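Long-range contact in thiol peroxidase (Mycobacterium tuberculosis, PDB 1XVQ), which probably reduces hydrogen peroxide and organic hydroperoxides to water and alcohols at the expense of thioredoxin, protecting the cell against oxidative stress: residues A[52-57]-A[82-87]. Residues are numbered along the deposited sequence; the frame is centred on the assembly and turned at random.
Sequences FPSVDT and SKDLPF
Asp84 turns its carboxylate onto the chain at Ser54 and Val55 and binds it with both oxygens. Asp84 OD1 accepts the backbone N-H of Val55 (N to OD1 2.8 Å, 166° at the hydrogen) on its syn side, somewhat out of the carboxylate plane. Asp84 OD2 offers its syn lone pair to Ser54 OG, 2.8 Å away. With OG anti to its own backbone N (chi1 180°), Ser54 donates to Asp84 and also accepts from Asp56 N, forming an ST turn. On the anti side of Asp84 OD1, and from the opposite face to Val55 N, comes the hydroxyl of Ser82 (OG to OD1 2.5 Å). Ser82 OG sits between its backbone N and carbonyl carbon (chi1 76°), where it also accepts from Asp84 N in a second ST turn and is hydrogen-bonded to Gln89 NE2 of helix 86-89. Together these bonds fix the carboxylate's rotation. Val55 CG2 lies against Asp84 OD1 at 3.5 Å. One water links Phe52 O and Pro53 O to Lys83 N; another bridges Asp56 OD1 and Asp84 OD2. An ammonium ion, probably from the crystallisation liquor, also bonds Asp56 OD1 and may help offset the like charges. The contact ties the loop between strand 47-51 and helix 62-73, which holds the predicted peroxidatic Cys60, to the segment entering helix 86-89, in the thioredoxin fold of an atypical 2-Cys peroxiredoxin.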
ATOM      1  N   PHE A  52       2.669  -3.024  -1.808  1.00  9.88           N
ATOM      2  CA  PHE A  52       3.390  -4.246  -2.192  1.00 11.77           C
ATOM      3  C   PHE A  52       4.904  -4.125  -2.384  1.00 10.63           C
ATOM      4  O   PHE A  52       5.422  -3.071  -2.758  1.00 10.74           O
ATOM      5  CB  PHE A  52       2.903  -4.757  -3.546  1.00 12.60           C
ATOM      6  CG  PHE A  52       1.421  -4.985  -3.636  1.00 13.83           C
ATOM      7  CD1 PHE A  52       0.910  -6.276  -3.612  1.00 15.24           C
ATOM      8  CD2 PHE A  52       0.544  -3.910  -3.791  1.00 16.22           C
ATOM      9  CE1 PHE A  52      -0.471  -6.507  -3.746  1.00 16.38           C
ATOM     10  CE2 PHE A  52      -0.833  -4.125  -3.925  1.00 20.75           C
ATOM     11  CZ  PHE A  52      -1.340  -5.435  -3.902  1.00 14.84           C
ATOM     12  N   PRO A  53       5.624  -5.227  -2.155  1.00  9.46           N
ATOM     13  CA  PRO A  53       7.077  -5.192  -2.355  1.00 12.71           C
ATOM     14  C   PRO A  53       7.275  -4.946  -3.851  1.00 12.99           C
ATOM     15  O   PRO A  53       8.196  -4.245  -4.265  1.00 12.87           O
ATOM     16  CB  PRO A  53       7.525  -6.579  -1.923  1.00 13.74           C
ATOM     17  CG  PRO A  53       6.551  -6.907  -0.797  1.00 12.85           C
ATOM     18  CD  PRO A  53       5.223  -6.367  -1.289  1.00 12.28           C
ATOM     19  N   SER A  54       6.411  -5.536  -4.670  1.00 13.93           N
ATOM     20  CA  SER A  54       6.480  -5.297  -6.099  1.00 15.42           C
ATOM     21  C   SER A  54       5.173  -5.715  -6.772  1.00 17.10           C
ATOM     22  O   SER A  54       4.538  -6.698  -6.360  1.00 19.23           O
ATOM     23  CB  SER A  54       7.654  -6.053  -6.728  1.00 12.52           C
ATOM     24  OG  SER A  54       7.682  -5.800  -8.128  1.00 15.09           O
ATOM     25  N   VAL A  55       4.760  -4.964  -7.779  1.00 17.30           N
ATOM     26  CA  VAL A  55       3.535  -5.308  -8.505  1.00 18.46           C
ATOM     27  C   VAL A  55       3.993  -5.626  -9.914  1.00 21.83           C
ATOM     28  O   VAL A  55       3.193  -5.603 -10.856  1.00 22.55           O
ATOM     29  CB  VAL A  55       2.524  -4.122  -8.564  1.00 20.42           C
ATOM     30  CG1 VAL A  55       2.151  -3.680  -7.162  1.00 19.73           C
ATOM     31  CG2 VAL A  55       3.120  -2.961  -9.359  1.00 24.57           C
ATOM     32  N   ASP A  56       5.290  -5.896 -10.056  1.00 21.21           N
ATOM     33  CA  ASP A  56       5.860  -6.188 -11.366  1.00 27.84           C
ATOM     34  C   ASP A  56       5.890  -7.693 -11.538  1.00 29.09           C
ATOM     35  O   ASP A  56       6.925  -8.341 -11.371  1.00 32.18           O
ATOM     36  CB  ASP A  56       7.266  -5.586 -11.486  1.00 25.47           C
ATOM     37  CG  ASP A  56       7.846  -5.715 -12.890  1.00 27.84           C
ATOM     38  OD1 ASP A  56       8.899  -5.094 -13.145  1.00 20.81           O
ATOM     39  OD2 ASP A  56       7.252  -6.434 -13.726  1.00 22.61           O
ATOM     40  N   THR A  57       4.717  -8.229 -11.852  1.00 33.09           N
ATOM     41  CA  THR A  57       4.513  -9.659 -12.049  1.00 36.41           C
ATOM     42  C   THR A  57       3.318  -9.886 -12.967  1.00 39.43           C
ATOM     43  O   THR A  57       2.324  -9.168 -12.892  1.00 39.59           O
ATOM     44  CB  THR A  57       4.213 -10.377 -10.718  1.00 37.18           C
ATOM     45  OG1 THR A  57       3.721 -11.698 -10.996  1.00 38.05           O
ATOM     46  CG2 THR A  57       3.150  -9.608  -9.918  1.00 36.93           C
ATOM     47  N   SER A  82       4.021   0.858  -4.577  1.00 10.13           N
ATOM     48  CA  SER A  82       5.225   0.036  -4.495  1.00  8.34           C
ATOM     49  C   SER A  82       6.427   0.862  -4.897  1.00  8.15           C
ATOM     50  O   SER A  82       6.282   2.008  -5.353  1.00 10.40           O
ATOM     51  CB  SER A  82       5.126  -1.177  -5.427  1.00 10.96           C
ATOM     52  OG  SER A  82       5.329  -0.804  -6.787  1.00 12.44           O
ATOM     53  N   LYS A  83       7.614   0.280  -4.729  1.00  9.05           N
ATOM     54  CA  LYS A  83       8.841   0.959  -5.107  1.00  9.73           C
ATOM     55  C   LYS A  83       9.182   0.733  -6.579  1.00 13.13           C
ATOM     56  O   LYS A  83      10.189   1.220  -7.050  1.00 12.36           O
ATOM     57  CB  LYS A  83       9.998   0.504  -4.212  1.00 12.19           C
ATOM     58  CG  LYS A  83       9.970   1.171  -2.849  1.00 11.12           C
ATOM     59  CD  LYS A  83      10.533   2.590  -2.931  1.00 12.67           C
ATOM     60  CE  LYS A  83      10.622   3.238  -1.529  1.00 11.93           C
ATOM     61  NZ  LYS A  83      11.315   4.601  -1.637  1.00 11.68           N
ATOM     62  N   ASP A  84       8.342   0.002  -7.308  1.00 10.47           N
ATOM     63  CA  ASP A  84       8.595  -0.171  -8.736  1.00 10.57           C
ATOM     64  C   ASP A  84       8.510   1.201  -9.399  1.00 12.64           C
ATOM     65  O   ASP A  84       7.753   2.067  -8.949  1.00 13.69           O
ATOM     66  CB  ASP A  84       7.528  -1.051  -9.403  1.00  9.45           C
ATOM     67  CG  ASP A  84       7.410  -2.425  -8.795  1.00 10.25           C
ATOM     68  OD1 ASP A  84       6.396  -2.700  -8.112  1.00 15.29           O
ATOM     69  OD2 ASP A  84       8.309  -3.260  -9.015  1.00 14.28           O
ATOM     70  N   LEU A  85       9.271   1.408 -10.470  1.00 11.30           N
ATOM     71  CA  LEU A  85       9.204   2.684 -11.168  1.00 10.85           C
ATOM     72  C   LEU A  85       7.846   2.709 -11.873  1.00 14.32           C
ATOM     73  O   LEU A  85       7.255   1.651 -12.132  1.00 14.40           O
ATOM     74  CB  LEU A  85      10.310   2.802 -12.226  1.00 15.47           C
ATOM     75  CG  LEU A  85      11.748   2.894 -11.711  1.00 13.85           C
ATOM     76  CD1 LEU A  85      12.670   3.295 -12.863  1.00 15.43           C
ATOM     77  CD2 LEU A  85      11.834   3.900 -10.587  1.00 13.87           C
ATOM     78  N   PRO A  86       7.350   3.915 -12.205  1.00 14.06           N
ATOM     79  CA  PRO A  86       6.054   4.046 -12.881  1.00 19.99           C
ATOM     80  C   PRO A  86       5.974   3.183 -14.140  1.00 22.50           C
ATOM     81  O   PRO A  86       4.933   2.568 -14.423  1.00 21.36           O
ATOM     82  CB  PRO A  86       5.987   5.530 -13.202  1.00 17.39           C
ATOM     83  CG  PRO A  86       6.680   6.156 -12.064  1.00 17.45           C
ATOM     84  CD  PRO A  86       7.893   5.242 -11.870  1.00 14.44           C
ATOM     85  N   PHE A  87       7.083   3.130 -14.873  1.00 23.38           N
ATOM     86  CA  PHE A  87       7.152   2.369 -16.114  1.00 25.09           C
ATOM     87  C   PHE A  87       6.750   0.910 -15.929  1.00 23.63           C
ATOM     88  O   PHE A  87       6.092   0.336 -16.792  1.00 26.59           O
ATOM     89  CB  PHE A  87       8.570   2.428 -16.715  1.00 23.07           C
ATOM     90  CG  PHE A  87       9.217   3.776 -16.626  1.00 23.88           C
ATOM     91  CD1 PHE A  87       8.608   4.901 -17.182  1.00 25.28           C
ATOM     92  CD2 PHE A  87      10.431   3.933 -15.946  1.00 21.62           C
ATOM     93  CE1 PHE A  87       9.188   6.167 -17.060  1.00 25.01           C
ATOM     94  CE2 PHE A  87      11.015   5.191 -15.822  1.00 19.33           C
ATOM     95  CZ  PHE A  87      10.399   6.310 -16.375  1.00 23.67           C
TER
HETATM   96  O   HOH W   1       7.781  -1.934  -2.996  1.00  8.66           O
HETATM   97  O   HOH W   2       9.877  -3.347 -11.331  1.00 17.86           O